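Local coordinates for protein L-iditol 2-dehydrogenase (Clostridium scindens, PDB 4OH1) that probably oxidises L-iditol or a related polyol with NAD+, as a zinc-dependent member of the medium-chain alcohol dehydrogenase family, at residues E157-A162 against P306-M311; V161-A166 against V190-L195; F72-S77 against A100-Y105; D149-A154 against K319-E324. One frame throughout, in Å; residues are numbered along the deposited sequence.

Contact 1 (E157-A162 against P306-M311); sequences EPLTVA and PKSIRM. With ZN (zinc ion), chain B.
At the N-terminal end of the helix that brings Glu157 to a zinc ion in the position of the catalytic zinc of this family, Leu159 and Thr160 straddle Ser308 of a second, steeply crossing helix. The short axes of 157-162 and 306-311 approach to 8.8 Å at 105°, which leaves room for only a small side chain at the crossing. Ser308 fills that place: its CB lies 3.6 Å from Thr160 CG2, while its OG sits against the aliphatic branch of Leu159, 3.4 Å from Leu159 CB. With OG anti to the backbone N (chi1 178°), the hydroxyl lies against Leu159 and hydrogen-bonds to the carbonyl O of Val156, just ahead of the segment, so this buried polar atom is satisfied although its cross-helix neighbours are carbon. Leu159 CD2 extends the apolar patch to the CB of Met311, a selenomethionine, at 4.0 Å; the rest of that chain bends away. Thr160 divides its two branches: CG2 meets the serine, and OG1 turns back to Glu157 O at 2.5 Å, in the carbonyl plane on a lone pair.

On the far side of the same helix Glu157 OE1 binds the zinc ion at 2.1 Å, and OE2 accepts from a zinc-bound water at 2.5 Å, so one carboxylate grips the metal both directly and through its water. His74 and Glu75 are further zinc ligands. Pro158 and Ala162 face helix 184-194, and Pro306 and Ile309 rest on Phe142 of strand 141-143.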
# COMPACT_ATOMS: atom_id res chain seq x y z
N GLU A 157 -0.07 -25.73 -2.43
CA GLU A 157 1.10 -25.11 -1.78
C GLU A 157 1.96 -24.40 -2.82
O GLU A 157 2.39 -23.28 -2.60
CB GLU A 157 1.94 -26.10 -0.95
CG GLU A 157 3.16 -25.45 -0.20
CD GLU A 157 4.38 -25.28 -1.09
OE1 GLU A 157 4.45 -26.00 -2.10
OE2 GLU A 157 5.24 -24.39 -0.83
N PRO A 158 2.25 -25.04 -3.94
CA PRO A 158 3.05 -24.26 -4.88
C PRO A 158 2.31 -23.02 -5.42
O PRO A 158 2.96 -22.00 -5.66
CB PRO A 158 3.39 -25.24 -5.98
CG PRO A 158 2.53 -26.37 -5.80
CD PRO A 158 2.17 -26.42 -4.34
N LEU A 159 0.99 -23.08 -5.56
CA LEU A 159 0.20 -21.88 -5.90
C LEU A 159 0.38 -20.78 -4.88
O LEU A 159 0.47 -19.61 -5.27
CB LEU A 159 -1.26 -22.19 -6.12
CG LEU A 159 -2.12 -21.12 -6.79
CD1 LEU A 159 -1.64 -20.86 -8.28
CD2 LEU A 159 -3.52 -21.58 -6.81
N THR A 160 0.50 -21.10 -3.58
CA THR A 160 0.81 -20.05 -2.63
C THR A 160 2.14 -19.34 -2.89
O THR A 160 2.30 -18.17 -2.57
CB THR A 160 0.86 -20.52 -1.17
OG1 THR A 160 1.97 -21.42 -0.97
CG2 THR A 160 -0.46 -21.20 -0.74
N VAL A 161 3.16 -20.09 -3.32
CA VAL A 161 4.42 -19.51 -3.67
C VAL A 161 4.29 -18.61 -4.91
O VAL A 161 4.82 -17.53 -4.98
CB VAL A 161 5.46 -20.62 -3.95
CG1 VAL A 161 6.74 -19.99 -4.45
CG2 VAL A 161 5.77 -21.39 -2.67
N ALA A 162 3.56 -19.09 -5.89
CA ALA A 162 3.32 -18.31 -7.05
C ALA A 162 2.51 -17.06 -6.74
O ALA A 162 2.84 -15.97 -7.26
CB ALA A 162 2.65 -19.17 -8.08
N PRO A 306 -5.79 -20.03 2.35
CA PRO A 306 -7.22 -19.89 2.01
C PRO A 306 -7.41 -19.28 0.61
O PRO A 306 -8.19 -19.82 -0.22
CB PRO A 306 -7.76 -19.00 3.15
CG PRO A 306 -6.82 -19.33 4.29
CD PRO A 306 -5.49 -19.41 3.65
N LYS A 307 -6.62 -18.24 0.33
CA LYS A 307 -6.57 -17.58 -0.99
C LYS A 307 -6.29 -18.54 -2.13
O LYS A 307 -7.00 -18.64 -3.17
CB LYS A 307 -5.53 -16.45 -0.92
CG LYS A 307 -5.44 -15.61 -2.18
CD LYS A 307 -4.27 -14.73 -2.20
CE LYS A 307 -4.33 -13.68 -1.13
NZ LYS A 307 -3.00 -13.10 -0.97
N SER A 308 -5.26 -19.30 -1.94
CA SER A 308 -4.88 -20.28 -2.92
C SER A 308 -5.96 -21.30 -3.16
O SER A 308 -6.26 -21.70 -4.32
CB SER A 308 -3.59 -20.94 -2.44
OG SER A 308 -3.19 -21.94 -3.35
N ILE A 309 -6.56 -21.76 -2.08
CA ILE A 309 -7.67 -22.69 -2.20
C ILE A 309 -8.80 -22.06 -2.98
O ILE A 309 -9.38 -22.71 -3.86
CB ILE A 309 -8.11 -23.13 -0.82
CG1 ILE A 309 -7.04 -24.05 -0.23
CG2 ILE A 309 -9.42 -23.80 -0.88
CD1 ILE A 309 -7.20 -24.35 1.24
N ARG A 310 -9.08 -20.77 -2.75
CA ARG A 310 -10.15 -20.08 -3.54
C ARG A 310 -9.83 -19.90 -5.02
O ARG A 310 -10.73 -19.87 -5.85
CB ARG A 310 -10.51 -18.76 -2.94
CG ARG A 310 -11.22 -18.90 -1.63
CD ARG A 310 -11.81 -17.58 -1.20
NE ARG A 310 -10.80 -16.58 -0.89
CZ ARG A 310 -10.18 -16.50 0.28
NH1 ARG A 310 -10.49 -17.36 1.23
NH2 ARG A 310 -9.27 -15.57 0.52
N MSE A 311 -8.54 -19.84 -5.36
CA MSE A 311 -8.07 -19.67 -6.75
C MSE A 311 -8.07 -20.93 -7.60
O MSE A 311 -8.13 -20.92 -8.84
CB MSE A 311 -6.66 -19.15 -6.74
CG MSE A 311 -6.55 -17.73 -6.24
SE MSE A 311 -7.55 -16.44 -7.37
CE MSE A 311 -6.81 -16.64 -9.17
ZN ZN B . 6.20 -26.64 -3.07
O HOH W 1 7.40 -25.00 -1.82
O HOH W 2 6.63 -24.82 -4.57

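Contact 2 (V161-A166 against V190-L195); sequences VALSSA and VQLARL
Leu192 pushes both of its methyl groups against one turn of the helix 156-168, and almost all of the packing here depends on that one side chain. CD1 lies over the backbone where Ala162 passes into Leu163, 3.7 Å from Ala162 C and equally close to Leu163 N, with Ala162 CB 3.8 Å away. The small alanine lets the leucine methyl come down onto the peptide itself. CD2, the other branch, meets Leu163 CD2 at 3.8 Å, the two leucine side chains crossing at about a right angle. The Leu163 side chain starts to one side of the interface; its CG, anti to the carbonyl carbon (chi1 -77°), brings CD2 to Leu192.

Beyond this tight spot the fit is looser. Ala166, one turn further on, points to the partner helix but its CB stays 4.7 Å from Leu192 CB, and Tyr173 of a second subunit packs there and against Leu163. Arg194 and Leu195 lie toward the more exposed end, where Leu195 meets Arg194 of that subunit. Ser165 belongs to the other side of its helix: its OG and N reach Val161 O from opposite faces of the carbonyl plane, the hydroxyl at 3.0 Å.

Helix 184-194 follows strand 176-180 in the Rossmann-type nucleotide-binding domain. It lies between helix 156-168 and strand 200-205, which Val190 and Ala193 touch, while Met311 of helix 305-311 closes over Leu192.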
# COMPACT_ATOMS: atom_id res chain seq x y z
N VAL A 161 3.16 -20.09 -3.32
CA VAL A 161 4.42 -19.51 -3.67
C VAL A 161 4.29 -18.61 -4.91
O VAL A 161 4.82 -17.53 -4.98
CB VAL A 161 5.46 -20.62 -3.95
CG1 VAL A 161 6.74 -19.99 -4.45
CG2 VAL A 161 5.77 -21.39 -2.67
N ALA A 162 3.56 -19.09 -5.89
CA ALA A 162 3.32 -18.31 -7.05
C ALA A 162 2.51 -17.06 -6.74
O ALA A 162 2.84 -15.97 -7.26
CB ALA A 162 2.65 -19.17 -8.08
N LEU A 163 1.47 -17.18 -5.90
CA LEU A 163 0.69 -16.03 -5.51
C LEU A 163 1.52 -15.01 -4.78
O LEU A 163 1.37 -13.82 -5.04
CB LEU A 163 -0.51 -16.42 -4.62
CG LEU A 163 -1.68 -17.03 -5.35
CD1 LEU A 163 -2.52 -17.85 -4.42
CD2 LEU A 163 -2.55 -15.99 -5.95
N SER A 164 2.38 -15.43 -3.87
CA SER A 164 3.21 -14.48 -3.14
C SER A 164 4.20 -13.72 -4.00
O SER A 164 4.47 -12.56 -3.75
CB SER A 164 4.06 -15.16 -2.07
OG SER A 164 3.20 -15.90 -1.25
N SER A 165 4.80 -14.42 -4.93
CA SER A 165 5.73 -13.87 -5.86
C SER A 165 5.01 -12.89 -6.79
O SER A 165 5.49 -11.79 -7.00
CB SER A 165 6.39 -15.01 -6.67
OG SER A 165 7.16 -15.82 -5.75
N ALA A 166 3.84 -13.25 -7.28
CA ALA A 166 3.09 -12.33 -8.14
C ALA A 166 2.73 -11.08 -7.41
O ALA A 166 2.86 -9.99 -7.95
CB ALA A 166 1.85 -12.96 -8.73
N VAL A 190 2.23 -17.61 -15.21
CA VAL A 190 1.62 -17.17 -16.44
C VAL A 190 0.12 -16.97 -16.19
O VAL A 190 -0.47 -15.92 -16.52
CB VAL A 190 1.86 -18.11 -17.63
CG1 VAL A 190 0.97 -17.76 -18.78
CG2 VAL A 190 3.32 -18.04 -18.09
N GLN A 191 -0.52 -17.98 -15.62
CA GLN A 191 -1.96 -17.93 -15.39
C GLN A 191 -2.33 -16.82 -14.43
O GLN A 191 -3.33 -16.13 -14.64
CB GLN A 191 -2.50 -19.27 -14.92
CG GLN A 191 -2.40 -20.34 -16.03
CD GLN A 191 -3.21 -21.59 -15.77
OE1 GLN A 191 -4.23 -21.54 -15.09
NE2 GLN A 191 -2.81 -22.71 -16.38
N LEU A 192 -1.53 -16.65 -13.39
CA LEU A 192 -1.77 -15.62 -12.42
C LEU A 192 -1.49 -14.24 -12.95
O LEU A 192 -2.14 -13.28 -12.49
CB LEU A 192 -0.95 -15.83 -11.14
CG LEU A 192 -1.34 -16.99 -10.24
CD1 LEU A 192 -0.35 -17.09 -9.16
CD2 LEU A 192 -2.74 -16.84 -9.67
N ALA A 193 -0.52 -14.10 -13.86
CA ALA A 193 -0.27 -12.80 -14.47
C ALA A 193 -1.48 -12.44 -15.31
O ALA A 193 -1.91 -11.31 -15.26
CB ALA A 193 0.97 -12.78 -15.32
N ARG A 194 -2.09 -13.40 -16.03
CA ARG A 194 -3.29 -13.07 -16.73
C ARG A 194 -4.41 -12.59 -15.80
O ARG A 194 -5.14 -11.64 -16.14
CB ARG A 194 -3.83 -14.27 -17.49
CG ARG A 194 -3.07 -14.58 -18.72
CD ARG A 194 -3.70 -13.83 -19.88
NE ARG A 194 -3.05 -14.08 -21.15
CZ ARG A 194 -3.45 -13.57 -22.31
NH1 ARG A 194 -4.53 -12.78 -22.38
NH2 ARG A 194 -2.78 -13.85 -23.40
N LEU A 195 -4.52 -13.25 -14.64
CA LEU A 195 -5.61 -13.02 -13.69
C LEU A 195 -5.28 -11.85 -12.80
O LEU A 195 -6.01 -11.58 -11.88
CB LEU A 195 -5.88 -14.25 -12.79
CG LEU A 195 -6.43 -15.42 -13.58
CD1 LEU A 195 -6.22 -16.69 -12.81
CD2 LEU A 195 -7.89 -15.23 -13.84

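Contact 3 (F72-S77 against A100-Y105); sequences FGHELS and ANYAKY. With ZN (zinc ion), chain B.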
# COMPACT_ATOMS: atom_id res chain seq x y z
N PHE A 72 10.05 -36.82 3.17
CA PHE A 72 9.88 -35.60 2.40
C PHE A 72 8.49 -35.52 1.80
O PHE A 72 7.69 -36.46 1.91
CB PHE A 72 11.00 -35.44 1.34
CG PHE A 72 10.93 -36.45 0.21
CD1 PHE A 72 11.00 -37.81 0.47
CD2 PHE A 72 10.82 -36.03 -1.10
CE1 PHE A 72 10.91 -38.71 -0.55
CE2 PHE A 72 10.74 -36.94 -2.13
CZ PHE A 72 10.77 -38.29 -1.86
N GLY A 73 8.23 -34.39 1.15
CA GLY A 73 6.97 -34.17 0.43
C GLY A 73 6.24 -33.12 1.20
O GLY A 73 6.07 -33.25 2.39
N HIS A 74 5.84 -32.05 0.54
CA HIS A 74 5.10 -30.99 1.22
C HIS A 74 3.93 -30.41 0.38
O HIS A 74 3.40 -29.33 0.68
CB HIS A 74 6.09 -29.90 1.62
CG HIS A 74 6.68 -29.22 0.45
ND1 HIS A 74 7.68 -29.79 -0.30
CD2 HIS A 74 6.34 -28.08 -0.18
CE1 HIS A 74 7.96 -29.01 -1.32
NE2 HIS A 74 7.16 -27.96 -1.27
N GLU A 75 3.54 -31.11 -0.68
CA GLU A 75 2.49 -30.68 -1.54
C GLU A 75 1.49 -31.81 -1.62
O GLU A 75 1.79 -32.84 -2.22
CB GLU A 75 3.03 -30.36 -2.92
CG GLU A 75 4.17 -29.33 -2.93
CD GLU A 75 4.65 -28.92 -4.36
OE1 GLU A 75 4.23 -29.51 -5.39
OE2 GLU A 75 5.42 -27.96 -4.46
N LEU A 76 0.36 -31.68 -0.94
CA LEU A 76 -0.56 -32.86 -0.82
C LEU A 76 -1.99 -32.49 -0.54
O LEU A 76 -2.32 -31.42 0.08
CB LEU A 76 -0.09 -33.84 0.25
CG LEU A 76 -0.17 -33.28 1.68
CD1 LEU A 76 -0.45 -34.32 2.67
CD2 LEU A 76 1.09 -32.53 2.04
N SER A 77 -2.86 -33.35 -1.04
CA SER A 77 -4.27 -33.28 -0.70
C SER A 77 -4.70 -34.66 -0.21
O SER A 77 -4.12 -35.63 -0.59
CB SER A 77 -5.09 -32.90 -1.94
OG SER A 77 -4.89 -33.85 -2.93
N ALA A 100 -2.76 -29.58 3.37
CA ALA A 100 -1.92 -29.29 4.53
C ALA A 100 -0.81 -28.31 4.18
O ALA A 100 -0.27 -28.35 3.07
CB ALA A 100 -1.30 -30.58 5.03
N ASN A 101 -0.49 -27.45 5.13
CA ASN A 101 0.65 -26.58 5.08
C ASN A 101 1.78 -27.23 5.89
O ASN A 101 1.64 -27.41 7.07
CB ASN A 101 0.25 -25.23 5.68
CG ASN A 101 1.39 -24.24 5.69
OD1 ASN A 101 2.47 -24.47 5.17
ND2 ASN A 101 1.13 -23.09 6.29
N TYR A 102 2.90 -27.55 5.25
CA TYR A 102 4.01 -28.23 5.87
C TYR A 102 4.55 -27.41 7.02
O TYR A 102 5.16 -27.96 7.95
CB TYR A 102 5.15 -28.51 4.84
CG TYR A 102 5.79 -27.22 4.29
CD1 TYR A 102 5.26 -26.57 3.19
CD2 TYR A 102 6.86 -26.64 4.92
CE1 TYR A 102 5.81 -25.38 2.71
CE2 TYR A 102 7.42 -25.45 4.45
CZ TYR A 102 6.89 -24.83 3.35
OH TYR A 102 7.41 -23.63 2.90
N ALA A 103 4.40 -26.09 6.97
CA ALA A 103 5.10 -25.21 7.92
C ALA A 103 4.29 -25.05 9.20
O ALA A 103 3.11 -24.78 9.14
CB ALA A 103 5.34 -23.83 7.27
N LYS A 104 4.93 -25.25 10.35
CA LYS A 104 4.32 -25.07 11.66
C LYS A 104 4.87 -23.83 12.35
O LYS A 104 6.03 -23.79 12.77
CB LYS A 104 4.59 -26.29 12.53
CG LYS A 104 3.97 -26.23 13.96
CD LYS A 104 2.50 -26.00 13.90
CE LYS A 104 1.82 -26.21 15.21
NZ LYS A 104 2.30 -25.22 16.17
N TYR A 105 4.01 -22.83 12.51
CA TYR A 105 4.40 -21.59 13.18
C TYR A 105 4.26 -21.75 14.71
O TYR A 105 3.34 -22.40 15.18
CB TYR A 105 3.49 -20.46 12.68
CG TYR A 105 3.36 -20.47 11.18
CD1 TYR A 105 4.50 -20.48 10.37
CD2 TYR A 105 2.12 -20.50 10.56
CE1 TYR A 105 4.41 -20.52 8.98
CE2 TYR A 105 2.00 -20.53 9.15
CZ TYR A 105 3.16 -20.53 8.37
OH TYR A 105 3.12 -20.55 6.99
ZN ZN B . 6.20 -26.64 -3.07
O HOH W 3 2.25 -27.56 2.32
O HOH W 4 -0.50 -29.26 0.53
O HOH W 2 6.63 -24.82 -4.57
O HOH W 1 7.40 -25.00 -1.82
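Aromatic packing joins the segments first: His74 and Tyr102 lie side by side and point the same way, the edge of the imidazole directed at the phenol face in an offset edge-to-face pair, centroids 5.2 Å apart and planes at 81°. Their roots touch too, His74 CB lying 3.6 Å from Tyr102 CB. Both side chains have CG between the backbone N and the carbonyl carbon (chi1 66° and 65°), which keeps the two rings alongside each other. Leu76 CD2 to Ala100 CB at 4.3 Å adds a looser apolar touch.

Metal coordination comes next. His74 NE2 binds the zinc ion at 2.4 Å and Glu75 OE2 at 2.1 Å, so consecutive residues supply two ligands; Glu157, two waters and Cys46, oxidised to cysteinesulfonic acid, also bind. Glu75 OE1 is engaged by Lys344 in a salt bridge, which would help hold the carboxylate in place. This His-Glu pair belongs to the GroES-like domain, the catalytic domain of zinc-containing alcohol dehydrogenases.

Water fills the gap where strands 75-83 and 97-100 part. One molecule donates to His74 O and to Ala100 O and accepts from Tyr102 N; a second accepts from Leu76 N and donates to Ala100 O, 2.7 Å away. Hydrogen bonds within 100-105 shape the departing chain: Asn101 OD1 accepts from Ala103 N at 3.1 Å in an Asx turn, the N-H coming from above the carbonyl plane.

Contact 4 (D149-A154 against K319-E324); sequences DLKDYA and KIIQKE
Lys151 NZ and Glu324 OE1 form a salt bridge of 2.9 Å between the short, weakly bonded helix 150-153 and the strand 321-326, the ammonium meeting the oxygen nearly along its C-O axis. Ile321 packs next to the ion pair. Its CG2 touches Lys151 CE at 3.9 Å, and its CD1 meets Asp152 OD1 at 3.7 Å and Lys151 O at 3.9 Å. The lysine chain thus passes obliquely across the isoleucine, CG near CD1 and CE on CG2.

Both long chains are stretched. Lys151 has CG anti to the backbone N (chi1 177°) and stays extended to NZ; Glu324 is likewise extended beyond CG, and the two chains meet at an angle, NZ lying near Glu324 CB as well as at OE1.

A second shell positions both groups. Asp149 is the N-cap of the short helix, and its OD1 takes the backbone N-H of Lys151 at 2.9 Å, on the anti side and 31° out of the carboxylate plane. Glu324 OE2 is hydrogen-bonded to the hydroxyl of Tyr42, leaving OE1 to the lysine, and Tyr42 of strand 35-44 also packs on Lys151. Ile321 and Glu324 both rest on Val346 of strand 344-348, which runs parallel to their own strand.

With one carboxylate oxygen given to an ammonium and the other to a phenol, Glu324 is probably held in the charged form. The ion pair, between partly exposed residues beside a buried isoleucine, joins the chain leading to helix 156-168 to the C-terminal strands by polar and apolar contacts together.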
# COMPACT_ATOMS: atom_id res chain seq x y z
N ASP A 149 -11.77 -31.86 -6.84
CA ASP A 149 -10.88 -32.82 -7.49
C ASP A 149 -9.53 -32.73 -6.77
O ASP A 149 -8.79 -31.76 -6.91
CB ASP A 149 -10.71 -32.46 -8.96
CG ASP A 149 -9.70 -33.35 -9.68
OD1 ASP A 149 -8.91 -34.05 -9.02
OD2 ASP A 149 -9.68 -33.34 -10.93
N LEU A 150 -9.23 -33.75 -5.98
CA LEU A 150 -8.05 -33.76 -5.15
C LEU A 150 -6.72 -33.62 -5.89
O LEU A 150 -5.71 -33.21 -5.32
CB LEU A 150 -8.05 -35.05 -4.34
CG LEU A 150 -9.11 -35.02 -3.26
CD1 LEU A 150 -9.28 -36.40 -2.66
CD2 LEU A 150 -8.77 -34.06 -2.16
N LYS A 151 -6.68 -34.02 -7.14
CA LYS A 151 -5.48 -33.96 -7.91
C LYS A 151 -5.03 -32.52 -8.06
O LYS A 151 -3.88 -32.21 -7.91
CB LYS A 151 -5.77 -34.54 -9.29
CG LYS A 151 -4.62 -34.49 -10.25
CD LYS A 151 -5.06 -35.14 -11.56
CE LYS A 151 -4.00 -35.02 -12.58
NZ LYS A 151 -4.19 -36.00 -13.67
N ASP A 152 -5.96 -31.64 -8.37
CA ASP A 152 -5.62 -30.25 -8.57
C ASP A 152 -5.28 -29.55 -7.30
O ASP A 152 -4.40 -28.69 -7.30
CB ASP A 152 -6.77 -29.53 -9.21
CG ASP A 152 -6.96 -29.92 -10.68
OD1 ASP A 152 -6.08 -30.53 -11.34
OD2 ASP A 152 -8.04 -29.59 -11.17
N TYR A 153 -5.96 -29.91 -6.21
CA TYR A 153 -5.69 -29.26 -4.90
C TYR A 153 -4.39 -29.69 -4.27
O TYR A 153 -3.92 -29.06 -3.35
CB TYR A 153 -6.86 -29.43 -3.93
CG TYR A 153 -8.07 -28.57 -4.31
CD1 TYR A 153 -8.93 -28.96 -5.29
CD2 TYR A 153 -8.32 -27.36 -3.67
CE1 TYR A 153 -10.00 -28.16 -5.66
CE2 TYR A 153 -9.41 -26.60 -3.99
CZ TYR A 153 -10.24 -27.00 -5.00
OH TYR A 153 -11.30 -26.22 -5.35
N ALA A 154 -3.81 -30.77 -4.76
CA ALA A 154 -2.45 -31.10 -4.38
C ALA A 154 -1.48 -29.95 -4.73
O ALA A 154 -0.38 -29.87 -4.19
CB ALA A 154 -2.01 -32.34 -5.10
N LYS A 319 -2.87 -27.94 -17.94
CA LYS A 319 -1.75 -27.43 -18.69
C LYS A 319 -0.47 -27.37 -17.88
O LYS A 319 0.52 -26.79 -18.32
CB LYS A 319 -2.13 -26.00 -19.06
CG LYS A 319 -3.33 -25.99 -19.99
CD LYS A 319 -3.67 -24.61 -20.44
CE LYS A 319 -4.84 -24.61 -21.37
NZ LYS A 319 -5.44 -23.26 -21.22
N ILE A 320 -0.49 -27.96 -16.70
CA ILE A 320 0.59 -27.84 -15.76
C ILE A 320 0.95 -29.20 -15.21
O ILE A 320 2.12 -29.60 -15.26
CB ILE A 320 0.18 -26.89 -14.63
CG1 ILE A 320 -0.08 -25.48 -15.22
CG2 ILE A 320 1.24 -26.86 -13.55
CD1 ILE A 320 -0.46 -24.40 -14.18
N ILE A 321 -0.06 -29.92 -14.70
CA ILE A 321 0.17 -31.28 -14.26
C ILE A 321 0.27 -32.11 -15.49
O ILE A 321 -0.70 -32.32 -16.14
CB ILE A 321 -0.94 -31.83 -13.42
CG1 ILE A 321 -1.07 -31.01 -12.15
CG2 ILE A 321 -0.57 -33.27 -13.04
CD1 ILE A 321 -2.40 -31.19 -11.39
N GLN A 322 1.46 -32.57 -15.80
CA GLN A 322 1.65 -33.28 -17.06
C GLN A 322 1.85 -34.75 -16.87
O GLN A 322 1.86 -35.45 -17.83
CB GLN A 322 2.86 -32.74 -17.80
CG GLN A 322 2.77 -31.26 -17.99
CD GLN A 322 3.68 -30.75 -19.04
OE1 GLN A 322 4.87 -30.49 -18.81
NE2 GLN A 322 3.11 -30.52 -20.21
N LYS A 323 2.02 -35.23 -15.64
CA LYS A 323 2.16 -36.67 -15.41
C LYS A 323 1.53 -37.02 -14.10
O LYS A 323 1.73 -36.31 -13.13
CB LYS A 323 3.64 -37.04 -15.25
CG LYS A 323 4.38 -37.20 -16.50
CD LYS A 323 4.12 -38.56 -17.08
CE LYS A 323 4.81 -38.68 -18.40
NZ LYS A 323 4.55 -40.06 -18.83
N GLU A 324 0.84 -38.16 -14.06
CA GLU A 324 0.34 -38.73 -12.83
C GLU A 324 0.83 -40.16 -12.77
O GLU A 324 0.70 -40.88 -13.74
CB GLU A 324 -1.18 -38.73 -12.85
CG GLU A 324 -1.83 -39.54 -11.70
CD GLU A 324 -3.37 -39.49 -11.72
OE1 GLU A 324 -3.90 -38.69 -12.51
OE2 GLU A 324 -4.04 -40.26 -10.97

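Contacts 1 and 3 meet at the zinc ion: Glu157 comes from one, His74 and Glu75 from the other, and Glu157 OE1 lies 3.2 Å from Glu75 OE2, side by side on the metal they share. Contact 2 continues contact 1 along helix 156-168; their centres are 9 Å apart, and Ser308 CA touches Leu163 CD1 at 3.7 Å. Contact 4 lies farther out, its Ile321 side chain about 12 Å from the zinc, but Ser77 OG of contact 3 is 2.6 Å from Leu150 O, a probable hydrogen bond. Contacts 1 and 2 are both nested in the chain loop that contact 4 closes, and both touch the second subunit.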